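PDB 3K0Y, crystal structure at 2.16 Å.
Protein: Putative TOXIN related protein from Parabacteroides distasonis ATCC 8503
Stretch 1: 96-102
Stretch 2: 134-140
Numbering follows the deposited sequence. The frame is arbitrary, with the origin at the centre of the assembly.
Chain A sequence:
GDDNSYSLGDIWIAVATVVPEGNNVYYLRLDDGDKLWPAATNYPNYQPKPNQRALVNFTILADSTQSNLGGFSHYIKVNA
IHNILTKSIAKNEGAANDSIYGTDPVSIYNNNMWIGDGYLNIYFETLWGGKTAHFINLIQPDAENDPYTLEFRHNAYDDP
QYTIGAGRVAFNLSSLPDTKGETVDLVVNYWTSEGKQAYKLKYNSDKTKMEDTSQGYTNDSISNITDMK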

# COMPACT_ATOMS: atom_id res chain seq x y z
N ALA A 96 -14.11 -17.56 -8.51
CA ALA A 96 -14.78 -16.26 -8.72
C ALA A 96 -13.80 -15.03 -8.59
O ALA A 96 -14.22 -13.88 -8.66
CB ALA A 96 -15.93 -16.13 -7.75
N ASN A 97 -12.51 -15.27 -8.41
CA ASN A 97 -11.54 -14.17 -8.30
C ASN A 97 -11.54 -13.23 -9.49
O ASN A 97 -11.56 -12.02 -9.30
CB ASN A 97 -10.11 -14.68 -8.07
CG ASN A 97 -9.86 -15.04 -6.62
OD1 ASN A 97 -10.67 -14.69 -5.71
ND2 ASN A 97 -8.76 -15.72 -6.37
N ASP A 98 -11.48 -13.75 -10.70
CA ASP A 98 -11.46 -12.92 -11.89
C ASP A 98 -12.68 -12.06 -11.98
O ASP A 98 -12.55 -10.88 -12.26
CB ASP A 98 -11.38 -13.73 -13.16
CG ASP A 98 -9.99 -14.25 -13.43
OD1 ASP A 98 -9.04 -13.78 -12.77
OD2 ASP A 98 -9.86 -15.12 -14.28
N SER A 99 -13.84 -12.66 -11.72
CA SER A 99 -15.11 -11.97 -11.79
C SER A 99 -15.31 -10.92 -10.69
O SER A 99 -15.87 -9.88 -10.96
CB SER A 99 -16.26 -12.98 -11.71
OG SER A 99 -17.44 -12.21 -11.60
N ILE A 100 -14.91 -11.22 -9.46
CA ILE A 100 -15.09 -10.30 -8.38
C ILE A 100 -13.95 -9.24 -8.37
O ILE A 100 -14.21 -8.03 -8.29
CB ILE A 100 -15.15 -11.02 -7.04
CG1 ILE A 100 -16.50 -11.75 -6.89
CG2 ILE A 100 -14.94 -10.04 -5.87
CD1 ILE A 100 -16.42 -13.02 -5.99
N TYR A 101 -12.70 -9.70 -8.51
CA TYR A 101 -11.57 -8.82 -8.34
C TYR A 101 -11.08 -8.17 -9.60
O TYR A 101 -10.38 -7.17 -9.52
CB TYR A 101 -10.44 -9.52 -7.59
CG TYR A 101 -10.82 -9.86 -6.19
CD1 TYR A 101 -11.19 -8.87 -5.30
CD2 TYR A 101 -10.82 -11.18 -5.74
CE1 TYR A 101 -11.52 -9.16 -4.02
CE2 TYR A 101 -11.14 -11.49 -4.42
CZ TYR A 101 -11.50 -10.48 -3.58
OH TYR A 101 -11.84 -10.71 -2.28
N GLY A 102 -11.44 -8.72 -10.76
CA GLY A 102 -11.22 -8.04 -12.04
C GLY A 102 -9.96 -8.49 -12.76
O GLY A 102 -9.09 -9.09 -12.17
N HIS A 134 -13.34 2.13 -9.44
CA HIS A 134 -12.57 0.91 -9.65
C HIS A 134 -12.29 0.22 -8.30
O HIS A 134 -12.09 0.89 -7.32
CB HIS A 134 -11.26 1.22 -10.35
CG HIS A 134 -11.41 1.83 -11.71
ND1 HIS A 134 -10.39 1.81 -12.64
CD2 HIS A 134 -12.44 2.51 -12.28
CE1 HIS A 134 -10.80 2.43 -13.74
NE2 HIS A 134 -12.04 2.85 -13.55
N PHE A 135 -12.30 -1.12 -8.28
CA PHE A 135 -12.07 -1.93 -7.09
C PHE A 135 -10.63 -2.42 -7.14
O PHE A 135 -10.26 -3.06 -8.10
CB PHE A 135 -13.01 -3.13 -7.17
CG PHE A 135 -13.23 -3.90 -5.89
CD1 PHE A 135 -13.18 -3.29 -4.64
CD2 PHE A 135 -13.65 -5.22 -5.98
CE1 PHE A 135 -13.47 -3.98 -3.48
CE2 PHE A 135 -13.95 -5.96 -4.83
CZ PHE A 135 -13.87 -5.32 -3.55
N ILE A 136 -9.87 -2.15 -6.08
CA ILE A 136 -8.41 -2.34 -6.02
C ILE A 136 -8.15 -3.30 -4.87
O ILE A 136 -8.56 -3.04 -3.74
CB ILE A 136 -7.67 -1.00 -5.68
CG1 ILE A 136 -8.07 0.14 -6.61
CG2 ILE A 136 -6.18 -1.12 -5.79
CD1 ILE A 136 -7.74 -0.18 -8.10
N ASN A 137 -7.49 -4.42 -5.15
CA ASN A 137 -7.24 -5.41 -4.09
C ASN A 137 -5.92 -6.16 -4.22
O ASN A 137 -5.32 -6.24 -5.28
CB ASN A 137 -8.35 -6.46 -4.08
CG ASN A 137 -9.64 -5.93 -3.53
OD1 ASN A 137 -9.79 -5.78 -2.33
ND2 ASN A 137 -10.57 -5.60 -4.42
N LEU A 138 -5.53 -6.77 -3.13
CA LEU A 138 -4.38 -7.67 -3.09
C LEU A 138 -4.89 -8.97 -2.47
O LEU A 138 -5.47 -8.93 -1.38
CB LEU A 138 -3.30 -7.07 -2.21
CG LEU A 138 -1.95 -7.78 -2.23
CD1 LEU A 138 -1.27 -7.53 -3.56
CD2 LEU A 138 -1.10 -7.30 -1.04
N ILE A 139 -4.70 -10.08 -3.17
CA ILE A 139 -5.17 -11.38 -2.71
C ILE A 139 -4.12 -12.45 -2.74
O ILE A 139 -3.09 -12.33 -3.43
CB ILE A 139 -6.35 -11.87 -3.50
CG1 ILE A 139 -5.94 -12.27 -4.93
CG2 ILE A 139 -7.46 -10.80 -3.49
CD1 ILE A 139 -7.11 -12.88 -5.74
N GLN A 140 -4.35 -13.50 -1.96
CA GLN A 140 -3.45 -14.68 -1.99
C GLN A 140 -4.16 -15.81 -2.71
O GLN A 140 -5.08 -16.39 -2.13
CB GLN A 140 -3.13 -15.14 -0.56
CG GLN A 140 -2.25 -14.23 0.23
CD GLN A 140 -2.16 -14.68 1.68
OE1 GLN A 140 -3.14 -14.62 2.42
NE2 GLN A 140 -0.99 -15.11 2.09
O HOH W 1 -9.98 -5.78 -7.30

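Residues 97-101 form a short helix that lies across the strand 135-139, the two axes coming within 10.1 Å at 133° between their N-to-C directions, so the segments run obliquely and closer to antiparallel than to parallel. Within the first stretch, Ile 100 N donates to Ala 96 O (2.9 Å) and Tyr 101 N to Asn 97 O (2.7 Å). Gly 102 N still donates to Asp 98 O (2.9 Å), but Gly 102 itself leaves helical angles with a positive phi. At its backbone angles a CB would be jammed against the carbonyl oxygen of Tyr 101, which accounts for glycine here.

The strand's alternation sets the contact: Phe 135, Asn 137 and Ile 139 point toward the helix, while Ile 136 and Leu 138 point away. Tyr 101 meets all three inward residues. Its CA-to-CB bond points sideways, yet the ring comes nearer the strand. Ile 139 CG2 sits over one ring face, 4.0 Å from the centroid of the Tyr 101 ring and 16° off its normal, a CH-pi contact that suits a branched aliphatic residue. Phe 135 CE2 approaches Tyr 101 CD1 obliquely at 4.0 Å and Ile 100 CG2 at 4.3 Å, adding apolar contact where the helix ends. The other end of the contact belongs to Asn 97, whose ND2 lies 3.3 Å from Ile 139 CD1; this is packing, the amide being hydrogen-bonded elsewhere in the structure.

No direct hydrogen bond joins the stretches; a buried polar group and a water do that work. Asn 137 ND2 lies at the Tyr 101 ring edge, 3.4 Å from Tyr 101 CD1, and donates to the water oxygen at 2.9 Å. That water in turn donates to Tyr 101 O (2.6 Å) and Phe 135 O (2.8 Å), using both its hydrogens to tie the helix's last carbonyl to the strand.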